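Local coordinates for protein 3-dehydroquinate dehydratase (Aquifex aeolicus, PDB 2EGZ) that probably catalyses the cis-dehydration of 3-dehydroquinate to 3-dehydroshikimate, the third step of the chorismate pathway, through a Schiff-base intermediate, at residues K18-I26 / L206-K214; T121-R132 / D152-V163. All blocks are in the same frame, centred on the assembly; numbering follows the deposited sequence.

Interaction 1. Residues K18-I26 / L206-K214; sequences KAKEKGADI and LEEMVELRK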
loop_
_atom_site.group_PDB
_atom_site.type_symbol
_atom_site.label_atom_id
_atom_site.label_comp_id
_atom_site.label_asym_id
_atom_site.label_seq_id
_atom_site.Cartn_x
_atom_site.Cartn_y
_atom_site.Cartn_z
ATOM N N LYS B 18 5.582 4.701 34.385
ATOM C CA LYS B 18 5.094 6.060 34.189
ATOM C C LYS B 18 3.748 6.069 33.476
ATOM O O LYS B 18 2.865 6.861 33.814
ATOM C CB LYS B 18 6.121 6.862 33.394
ATOM C CG LYS B 18 7.394 7.115 34.177
ATOM C CD LYS B 18 8.428 7.867 33.367
ATOM C CE LYS B 18 9.186 8.824 34.270
ATOM N NZ LYS B 18 10.386 9.407 33.608
ATOM N N ALA B 19 3.601 5.187 32.491
ATOM C CA ALA B 19 2.354 5.075 31.739
ATOM C C ALA B 19 1.237 4.690 32.700
ATOM O O ALA B 19 0.126 5.207 32.611
ATOM C CB ALA B 19 2.490 4.024 30.640
ATOM N N LYS B 20 1.542 3.782 33.624
ATOM C CA LYS B 20 0.560 3.341 34.609
ATOM C C LYS B 20 0.147 4.489 35.523
ATOM O O LYS B 20 -1.034 4.827 35.617
ATOM C CB LYS B 20 1.124 2.202 35.465
ATOM C CG LYS B 20 0.188 1.762 36.588
ATOM C CD LYS B 20 0.809 0.663 37.436
ATOM C CE LYS B 20 -0.105 0.237 38.581
ATOM N NZ LYS B 20 -0.233 1.277 39.645
ATOM N N GLU B 21 1.130 5.085 36.195
ATOM C CA GLU B 21 0.867 6.182 37.122
ATOM C C GLU B 21 0.141 7.356 36.469
ATOM O O GLU B 21 -0.747 7.955 37.075
ATOM C CB GLU B 21 2.175 6.664 37.746
ATOM N N LYS B 22 0.512 7.673 35.233
ATOM C CA LYS B 22 -0.106 8.790 34.530
ATOM C C LYS B 22 -1.517 8.532 33.994
ATOM O O LYS B 22 -2.183 9.461 33.543
ATOM C CB LYS B 22 0.828 9.277 33.424
ATOM C CG LYS B 22 2.085 9.924 33.995
ATOM C CD LYS B 22 3.048 10.393 32.931
ATOM C CE LYS B 22 4.326 10.921 33.574
ATOM N NZ LYS B 22 4.051 12.008 34.561
ATOM N N GLY B 23 -1.976 7.283 34.048
ATOM C CA GLY B 23 -3.332 6.986 33.609
ATOM C C GLY B 23 -3.588 6.262 32.294
ATOM O O GLY B 23 -4.722 6.257 31.809
ATOM N N ALA B 24 -2.567 5.650 31.709
ATOM C CA ALA B 24 -2.759 4.933 30.454
ATOM C C ALA B 24 -3.574 3.672 30.722
ATOM O O ALA B 24 -3.414 3.038 31.764
ATOM C CB ALA B 24 -1.415 4.560 29.850
ATOM N N ASP B 25 -4.454 3.320 29.789
ATOM C CA ASP B 25 -5.269 2.114 29.934
ATOM C C ASP B 25 -4.592 1.025 29.129
ATOM O O ASP B 25 -4.678 -0.163 29.453
ATOM C CB ASP B 25 -6.668 2.323 29.348
ATOM C CG ASP B 25 -7.444 3.403 30.055
ATOM O OD1 ASP B 25 -7.751 3.210 31.249
ATOM O OD2 ASP B 25 -7.747 4.440 29.418
ATOM N N ILE B 26 -3.919 1.455 28.067
ATOM C CA ILE B 26 -3.257 0.544 27.150
ATOM C C ILE B 26 -1.845 0.969 26.779
ATOM O O ILE B 26 -1.552 2.156 26.676
ATOM C CB ILE B 26 -4.045 0.461 25.824
ATOM C CG1 ILE B 26 -5.465 -0.035 26.083
ATOM C CG2 ILE B 26 -3.315 -0.425 24.835
ATOM C CD1 ILE B 26 -6.362 0.099 24.872
ATOM N N LEU B 206 -0.058 12.025 27.843
ATOM C CA LEU B 206 -0.950 11.145 28.585
ATOM C C LEU B 206 -1.648 11.829 29.759
ATOM O O LEU B 206 -2.864 11.720 29.913
ATOM C CB LEU B 206 -0.163 9.932 29.087
ATOM C CG LEU B 206 -0.846 8.987 30.078
ATOM C CD1 LEU B 206 -2.151 8.450 29.500
ATOM C CD2 LEU B 206 0.100 7.843 30.393
ATOM N N GLU B 207 -0.883 12.530 30.590
ATOM C CA GLU B 207 -1.460 13.203 31.747
ATOM C C GLU B 207 -2.551 14.189 31.365
ATOM O O GLU B 207 -3.579 14.273 32.033
ATOM C CB GLU B 207 -0.377 13.937 32.543
ATOM C CG GLU B 207 0.634 13.021 33.207
ATOM C CD GLU B 207 1.595 13.777 34.105
ATOM O OE1 GLU B 207 2.276 14.699 33.608
ATOM O OE2 GLU B 207 1.670 13.447 35.308
ATOM N N GLU B 208 -2.325 14.939 30.294
ATOM C CA GLU B 208 -3.303 15.918 29.843
ATOM C C GLU B 208 -4.580 15.258 29.322
ATOM O O GLU B 208 -5.683 15.713 29.623
ATOM C CB GLU B 208 -2.690 16.820 28.763
ATOM C CG GLU B 208 -1.656 17.801 29.310
ATOM C CD GLU B 208 -1.006 18.647 28.226
ATOM O OE1 GLU B 208 -1.733 19.137 27.332
ATOM O OE2 GLU B 208 0.231 18.832 28.273
ATOM N N MET B 209 -4.439 14.180 28.557
ATOM C CA MET B 209 -5.618 13.502 28.016
ATOM C C MET B 209 -6.471 12.894 29.128
ATOM O O MET B 209 -7.694 12.834 29.023
ATOM C CB MET B 209 -5.206 12.411 27.029
ATOM C CG MET B 209 -6.381 11.724 26.349
ATOM S SD MET B 209 -7.434 12.856 25.382
ATOM C CE MET B 209 -6.525 12.873 23.859
ATOM N N VAL B 210 -5.824 12.437 30.194
ATOM C CA VAL B 210 -6.559 11.851 31.308
ATOM C C VAL B 210 -7.487 12.896 31.921
ATOM O O VAL B 210 -8.661 12.628 32.192
ATOM C CB VAL B 210 -5.592 11.322 32.385
ATOM C CG1 VAL B 210 -6.351 10.988 33.659
ATOM C CG2 VAL B 210 -4.879 10.080 31.859
ATOM N N GLU B 211 -6.961 14.095 32.131
ATOM C CA GLU B 211 -7.756 15.161 32.713
ATOM C C GLU B 211 -8.833 15.649 31.745
ATOM O O GLU B 211 -9.926 16.023 32.170
ATOM C CB GLU B 211 -6.860 16.325 33.129
ATOM C CG GLU B 211 -7.547 17.304 34.067
ATOM C CD GLU B 211 -8.127 16.617 35.295
ATOM O OE1 GLU B 211 -7.363 15.941 36.020
ATOM O OE2 GLU B 211 -9.348 16.751 35.533
ATOM N N LEU B 212 -8.526 15.644 30.448
ATOM C CA LEU B 212 -9.496 16.088 29.441
ATOM C C LEU B 212 -10.651 15.102 29.335
ATOM O O LEU B 212 -11.807 15.500 29.185
ATOM C CB LEU B 212 -8.823 16.238 28.072
ATOM C CG LEU B 212 -7.758 17.334 27.949
ATOM C CD1 LEU B 212 -7.051 17.225 26.609
ATOM C CD2 LEU B 212 -8.411 18.700 28.098
ATOM N N ARG B 213 -10.336 13.812 29.413
ATOM C CA ARG B 213 -11.366 12.784 29.332
ATOM C C ARG B 213 -12.325 12.914 30.514
ATOM O O ARG B 213 -13.533 12.726 30.373
ATOM C CB ARG B 213 -10.738 11.382 29.327
ATOM C CG ARG B 213 -11.771 10.258 29.198
ATOM C CD ARG B 213 -11.121 8.874 29.220
ATOM N NE ARG B 213 -10.310 8.686 30.422
ATOM C CZ ARG B 213 -9.573 7.610 30.668
ATOM N NH1 ARG B 213 -9.539 6.607 29.794
ATOM N NH2 ARG B 213 -8.850 7.546 31.779
ATOM N N LYS B 214 -11.781 13.247 31.677
ATOM C CA LYS B 214 -12.595 13.403 32.876
ATOM C C LYS B 214 -13.468 14.649 32.770
ATOM O O LYS B 214 -14.661 14.608 33.056
ATOM C CB LYS B 214 -11.691 13.491 34.111
ATOM C CG LYS B 214 -12.429 13.724 35.418
ATOM C CD LYS B 214 -11.475 13.747 36.609
ATOM C CE LYS B 214 -10.818 12.384 36.831
ATOM N NZ LYS B 214 -10.034 12.307 38.107
HETATM O O HOH W 1 -7.061 5.332 32.517
#

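Interaction 2. Residues T121-R132 / D152-V163; sequences TPPNWIIREVLR and DVARLLCISRQV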
loop_
_atom_site.group_PDB
_atom_site.type_symbol
_atom_site.label_atom_id
_atom_site.label_comp_id
_atom_site.label_asym_id
_atom_site.label_seq_id
_atom_site.Cartn_x
_atom_site.Cartn_y
_atom_site.Cartn_z
ATOM N N THR B 121 -5.573 13.664 3.996
ATOM C CA THR B 121 -6.809 12.988 4.365
ATOM C C THR B 121 -7.433 12.617 3.025
ATOM O O THR B 121 -7.885 13.485 2.275
ATOM C CB THR B 121 -7.745 13.924 5.145
ATOM O OG1 THR B 121 -7.085 14.346 6.345
ATOM C CG2 THR B 121 -9.050 13.209 5.503
ATOM N N PRO B 122 -7.464 11.317 2.704
ATOM C CA PRO B 122 -8.026 10.852 1.433
ATOM C C PRO B 122 -9.502 11.154 1.217
ATOM O O PRO B 122 -10.231 11.471 2.164
ATOM C CB PRO B 122 -7.722 9.354 1.454
ATOM C CG PRO B 122 -7.794 9.020 2.917
ATOM C CD PRO B 122 -7.072 10.181 3.560
ATOM N N PRO B 123 -9.955 11.084 -0.047
ATOM C CA PRO B 123 -11.348 11.342 -0.427
ATOM C C PRO B 123 -12.306 10.496 0.399
ATOM O O PRO B 123 -11.932 9.446 0.915
ATOM C CB PRO B 123 -11.369 10.965 -1.905
ATOM C CG PRO B 123 -10.009 11.379 -2.353
ATOM C CD PRO B 123 -9.130 10.846 -1.246
ATOM N N ASN B 124 -13.548 10.949 0.508
ATOM C CA ASN B 124 -14.536 10.237 1.302
ATOM C C ASN B 124 -14.717 8.767 0.974
ATOM O O ASN B 124 -14.831 7.956 1.887
ATOM C CB ASN B 124 -15.888 10.948 1.230
ATOM C CG ASN B 124 -15.815 12.373 1.735
ATOM O OD1 ASN B 124 -14.901 12.732 2.482
ATOM N ND2 ASN B 124 -16.782 13.192 1.341
ATOM N N TRP B 125 -14.733 8.409 -0.311
ATOM C CA TRP B 125 -14.944 7.009 -0.664
ATOM C C TRP B 125 -13.860 6.096 -0.104
ATOM O O TRP B 125 -14.125 4.932 0.205
ATOM C CB TRP B 125 -15.062 6.824 -2.186
ATOM C CG TRP B 125 -13.795 7.022 -2.952
ATOM C CD1 TRP B 125 -13.335 8.185 -3.494
ATOM C CD2 TRP B 125 -12.825 6.016 -3.272
ATOM N NE1 TRP B 125 -12.139 7.965 -4.139
ATOM C CE2 TRP B 125 -11.805 6.643 -4.019
ATOM C CE3 TRP B 125 -12.725 4.644 -3.004
ATOM C CZ2 TRP B 125 -10.688 5.944 -4.499
ATOM C CZ3 TRP B 125 -11.613 3.947 -3.482
ATOM C CH2 TRP B 125 -10.611 4.602 -4.223
ATOM N N ILE B 126 -12.646 6.622 0.031
ATOM C CA ILE B 126 -11.540 5.850 0.586
ATOM C C ILE B 126 -11.745 5.698 2.094
ATOM O O ILE B 126 -11.538 4.621 2.650
ATOM C CB ILE B 126 -10.186 6.541 0.307
ATOM C CG1 ILE B 126 -9.865 6.433 -1.187
ATOM C CG2 ILE B 126 -9.081 5.903 1.143
ATOM C CD1 ILE B 126 -8.540 7.056 -1.591
ATOM N N ILE B 127 -12.157 6.777 2.753
ATOM C CA ILE B 127 -12.412 6.717 4.189
ATOM C C ILE B 127 -13.461 5.640 4.466
ATOM O O ILE B 127 -13.284 4.787 5.338
ATOM C CB ILE B 127 -12.936 8.072 4.721
ATOM C CG1 ILE B 127 -11.826 9.118 4.631
ATOM C CG2 ILE B 127 -13.444 7.917 6.160
ATOM C CD1 ILE B 127 -12.256 10.525 4.977
ATOM N N ARG B 128 -14.552 5.671 3.706
ATOM C CA ARG B 128 -15.621 4.697 3.889
ATOM C C ARG B 128 -15.200 3.270 3.551
ATOM O O ARG B 128 -15.612 2.327 4.221
ATOM C CB ARG B 128 -16.848 5.088 3.054
ATOM C CG ARG B 128 -17.560 6.343 3.549
ATOM C CD ARG B 128 -18.883 6.545 2.815
ATOM N NE ARG B 128 -18.670 6.887 1.413
ATOM C CZ ARG B 128 -18.678 8.127 0.935
ATOM N NH1 ARG B 128 -18.899 9.160 1.740
ATOM N NH2 ARG B 128 -18.452 8.331 -0.354
ATOM N N GLU B 129 -14.387 3.107 2.512
ATOM C CA GLU B 129 -13.939 1.772 2.130
ATOM C C GLU B 129 -13.058 1.155 3.209
ATOM O O GLU B 129 -13.169 -0.035 3.505
ATOM C CB GLU B 129 -13.169 1.808 0.815
ATOM C CG GLU B 129 -12.756 0.424 0.341
ATOM C CD GLU B 129 -12.026 0.460 -0.979
ATOM O OE1 GLU B 129 -12.590 1.003 -1.952
ATOM O OE2 GLU B 129 -10.891 -0.056 -1.044
ATOM N N VAL B 130 -12.171 1.963 3.784
ATOM C CA VAL B 130 -11.286 1.479 4.839
ATOM C C VAL B 130 -12.124 0.989 6.009
ATOM O O VAL B 130 -11.860 -0.072 6.577
ATOM C CB VAL B 130 -10.326 2.599 5.323
ATOM C CG1 VAL B 130 -9.610 2.170 6.600
ATOM C CG2 VAL B 130 -9.309 2.906 4.231
ATOM N N LEU B 131 -13.141 1.760 6.368
ATOM C CA LEU B 131 -14.016 1.384 7.469
ATOM C C LEU B 131 -14.796 0.115 7.151
ATOM O O LEU B 131 -14.864 -0.806 7.966
ATOM C CB LEU B 131 -14.988 2.522 7.775
ATOM C CG LEU B 131 -14.317 3.804 8.269
ATOM C CD1 LEU B 131 -15.358 4.907 8.396
ATOM C CD2 LEU B 131 -13.637 3.540 9.611
ATOM N N ARG B 132 -15.383 0.061 5.963
ATOM C CA ARG B 132 -16.155 -1.114 5.587
ATOM C C ARG B 132 -15.316 -2.376 5.488
ATOM O O ARG B 132 -15.763 -3.446 5.897
ATOM C CB ARG B 132 -16.905 -0.858 4.278
ATOM C CG ARG B 132 -18.094 0.056 4.501
ATOM C CD ARG B 132 -18.905 0.330 3.257
ATOM N NE ARG B 132 -20.028 1.195 3.604
ATOM C CZ ARG B 132 -20.350 2.311 2.957
ATOM N NH1 ARG B 132 -19.635 2.701 1.911
ATOM N NH2 ARG B 132 -21.377 3.047 3.376
ATOM N N ASP B 152 -10.416 19.119 6.916
ATOM C CA ASP B 152 -10.035 17.706 6.816
ATOM C C ASP B 152 -10.407 16.943 8.082
ATOM O O ASP B 152 -10.715 15.750 8.030
ATOM C CB ASP B 152 -8.522 17.547 6.592
ATOM C CG ASP B 152 -8.104 17.767 5.149
ATOM O OD1 ASP B 152 -8.962 17.660 4.243
ATOM O OD2 ASP B 152 -6.900 18.023 4.923
ATOM N N VAL B 153 -10.356 17.628 9.218
ATOM C CA VAL B 153 -10.686 17.006 10.498
ATOM C C VAL B 153 -12.188 16.782 10.561
ATOM O O VAL B 153 -12.651 15.677 10.825
ATOM C CB VAL B 153 -10.270 17.904 11.681
ATOM C CG1 VAL B 153 -10.545 17.191 13.004
ATOM C CG2 VAL B 153 -8.800 18.267 11.560
ATOM N N ALA B 154 -12.946 17.841 10.299
ATOM C CA ALA B 154 -14.397 17.760 10.320
ATOM C C ALA B 154 -14.878 16.669 9.365
ATOM O O ALA B 154 -15.770 15.887 9.698
ATOM C CB ALA B 154 -14.992 19.116 9.925
ATOM N N ARG B 155 -14.269 16.613 8.182
ATOM C CA ARG B 155 -14.643 15.636 7.162
ATOM C C ARG B 155 -14.409 14.197 7.616
ATOM O O ARG B 155 -15.293 13.350 7.491
ATOM C CB ARG B 155 -13.874 15.926 5.864
ATOM C CG ARG B 155 -14.377 15.164 4.643
ATOM C CD ARG B 155 -13.899 15.839 3.356
ATOM N NE ARG B 155 -12.442 15.885 3.252
ATOM C CZ ARG B 155 -11.675 14.845 2.935
ATOM N NH1 ARG B 155 -10.357 14.987 2.867
ATOM N NH2 ARG B 155 -12.222 13.661 2.687
ATOM N N LEU B 156 -13.223 13.917 8.146
ATOM C CA LEU B 156 -12.921 12.568 8.617
ATOM C C LEU B 156 -13.937 12.131 9.666
ATOM O O LEU B 156 -14.468 11.018 9.612
ATOM C CB LEU B 156 -11.518 12.504 9.235
ATOM C CG LEU B 156 -11.184 11.174 9.936
ATOM C CD1 LEU B 156 -11.165 10.050 8.904
ATOM C CD2 LEU B 156 -9.836 11.270 10.652
ATOM N N LEU B 157 -14.210 13.010 10.623
ATOM C CA LEU B 157 -15.146 12.680 11.696
ATOM C C LEU B 157 -16.572 12.487 11.204
ATOM O O LEU B 157 -17.246 11.524 11.583
ATOM C CB LEU B 157 -15.104 13.764 12.775
ATOM C CG LEU B 157 -13.753 13.897 13.485
ATOM C CD1 LEU B 157 -13.726 15.152 14.340
ATOM C CD2 LEU B 157 -13.504 12.661 14.343
ATOM N N CYS B 158 -17.032 13.390 10.350
ATOM C CA CYS B 158 -18.390 13.300 9.831
ATOM C C CYS B 158 -18.633 12.132 8.884
ATOM O O CYS B 158 -19.677 11.478 8.949
ATOM C CB CYS B 158 -18.766 14.608 9.146
ATOM S SG CYS B 158 -18.860 15.960 10.326
ATOM N N ILE B 159 -17.676 11.868 8.003
ATOM C CA ILE B 159 -17.828 10.777 7.053
ATOM C C ILE B 159 -17.790 9.421 7.754
ATOM O O ILE B 159 -18.436 8.464 7.317
ATOM C CB ILE B 159 -16.727 10.843 5.974
ATOM C CG1 ILE B 159 -16.903 12.115 5.141
ATOM C CG2 ILE B 159 -16.772 9.607 5.084
ATOM C CD1 ILE B 159 -18.217 12.202 4.399
ATOM N N SER B 160 -17.055 9.340 8.858
ATOM C CA SER B 160 -16.954 8.084 9.588
ATOM C C SER B 160 -18.306 7.607 10.114
ATOM O O SER B 160 -18.501 6.410 10.317
ATOM C CB SER B 160 -15.965 8.218 10.752
ATOM O OG SER B 160 -16.553 8.902 11.844
ATOM N N ARG B 161 -19.242 8.531 10.326
ATOM C CA ARG B 161 -20.567 8.170 10.832
ATOM C C ARG B 161 -21.409 7.421 9.801
ATOM O O ARG B 161 -22.405 6.780 10.147
ATOM C CB ARG B 161 -21.329 9.419 11.285
ATOM C CG ARG B 161 -20.641 10.188 12.402
ATOM C CD ARG B 161 -21.394 11.463 12.763
ATOM N NE ARG B 161 -22.695 11.200 13.371
ATOM C CZ ARG B 161 -23.856 11.560 12.837
ATOM N NH1 ARG B 161 -23.882 12.203 11.675
ATOM N NH2 ARG B 161 -24.991 11.283 13.466
ATOM N N GLN B 162 -21.004 7.494 8.537
ATOM C CA GLN B 162 -21.735 6.830 7.461
ATOM C C GLN B 162 -21.496 5.318 7.437
ATOM O O GLN B 162 -22.151 4.574 6.695
ATOM C CB GLN B 162 -21.362 7.483 6.132
ATOM C CG GLN B 162 -21.517 9.000 6.207
ATOM C CD GLN B 162 -21.253 9.706 4.898
ATOM O OE1 GLN B 162 -20.472 9.240 4.072
ATOM N NE2 GLN B 162 -21.890 10.858 4.714
ATOM N N VAL B 163 -20.547 4.868 8.250
ATOM C CA VAL B 163 -20.248 3.447 8.366
ATOM C C VAL B 163 -20.305 3.165 9.865
ATOM O O VAL B 163 -19.336 3.384 10.594
ATOM C CB VAL B 163 -18.845 3.092 7.825
ATOM C CG1 VAL B 163 -18.667 1.571 7.805
ATOM C CG2 VAL B 163 -18.664 3.669 6.430
HETATM O O HOH W 2 -8.403 14.312 8.869
HETATM O O HOH W 3 -5.548 16.450 3.102
#

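Interaction 1. Residues K18-I26 / L206-K214
Two salt bridges join Lys-22 to Glu-207 and Asp-25 to Arg-213. The first is a weak bond, Lys-22 NZ lying 2.9 Å from Glu-207 OE2; the lysine chain runs straight to CE and bends only at its last torsion, which turns the ammonium toward the carboxylate while the methylenes of both residues rub together. With an alanine here the Glu-207 carboxylate would probably lose this cation, and its CG the methylenes that lie against it. The second bridge is firmer: Arg-213 NH1 meets the syn lone pair of Asp-25 OD2 at 2.8 Å (N-H...O 151°), near the guanidinium plane, although carboxylate and guanidinium planes are 45° apart. OD2 also accepts from the backbone N of Ile-3, and NH1 also donates to Met-1 O, so the pair ties in the start of strand 2-7.

In this TIM barrel the contact brings the first and last barrel helices side by side; the axes of 18-22 and 206-214 approach to 10.0 Å and cross at -24°. Gly-23 closes helix 12-22 in a Schellman motif; its positive phi demands glycine, and a CB would strike Val-210 CG2.

Apolar contact centres on Leu-206, whose CD2 presses tightly on Lys-22 CB (3.4 Å) and reaches Ala-24 CB at 3.7 Å, a methyl small enough to admit it. A water bridges the segments, donating to Gly-23 O and Asp-25 OD1 and accepting from Arg-213 NH2 (2.9 Å).

Interaction 2. Residues T121-R132 / D152-V163
The Arg-155 guanidinium meets segment 121-132 along its edge, with Thr-121 O, Pro-122 O and Asn-124 OD1 all close to its plane. NH1 bonds Thr-121 O from above the carbonyl plane, while Arg-155 NH2 serves two acceptors, Pro-122 O at 3.0 Å in a nearly straight bond (170°) and Asn-124 OD1 at 2.8 Å. Arginine suits this place because its flat donor array can tie down two backbone carbonyls ahead of helix 124-136 and the amide oxygen of its first residue; a bend at chi3 (61°) swings the group toward them, and Asp-152 OD1 adds a weak salt bridge to NH1.

The Arg-128 guanidinium has Asn-124 O over one face, and Arg-128 NH1 donates to Gln-162 OE1 (2.8 Å), in the amide's carbonyl plane. Val-163 CG2 lies over one face of the Arg-132 guanidinium, offset toward the rim.

Beneath this polar fringe, Ile-159 CG2 touches Ile-127 CG2 at 3.9 Å, and Val-163 CG1 meets Leu-131 CB at 3.8 Å. Two waters link Thr-121 to Asp-152; Thr-121 OG1 is also hydrogen-bonded to Lys-146 O, and Asp-152 OD2 to Asn-148 N. Helix pieces 124-132 and 152-160 cross at -46°; in the chain they are joined through strand 140-146, which carries the Schiff-base Lys-142: the packing of consecutive outer helices in a TIM barrel.

How the interactions relate
Both interactions pair neighbouring helices on the outside of one type I dehydroquinase TIM barrel, yet they are well separated: their centres lie 28 Å apart and their nearest atoms about 12 Å. Interaction 1 joins helices from the two ends of the chain, 12-22 and 206-217, and so brings those ends together beside strand 2-7, the neighbour of strand 190-192 in the sheet. Interaction 2 falls between them in sequence, and packs helices 124-136 and 150-160. One contact thus depends on distant sequence; the other joins helices that follow one another in the chain, with strand 140-146 between them. In interaction 2 the side chain of Leu-131 is about 8 Å from that of Lys-142, which forms the Schiff base.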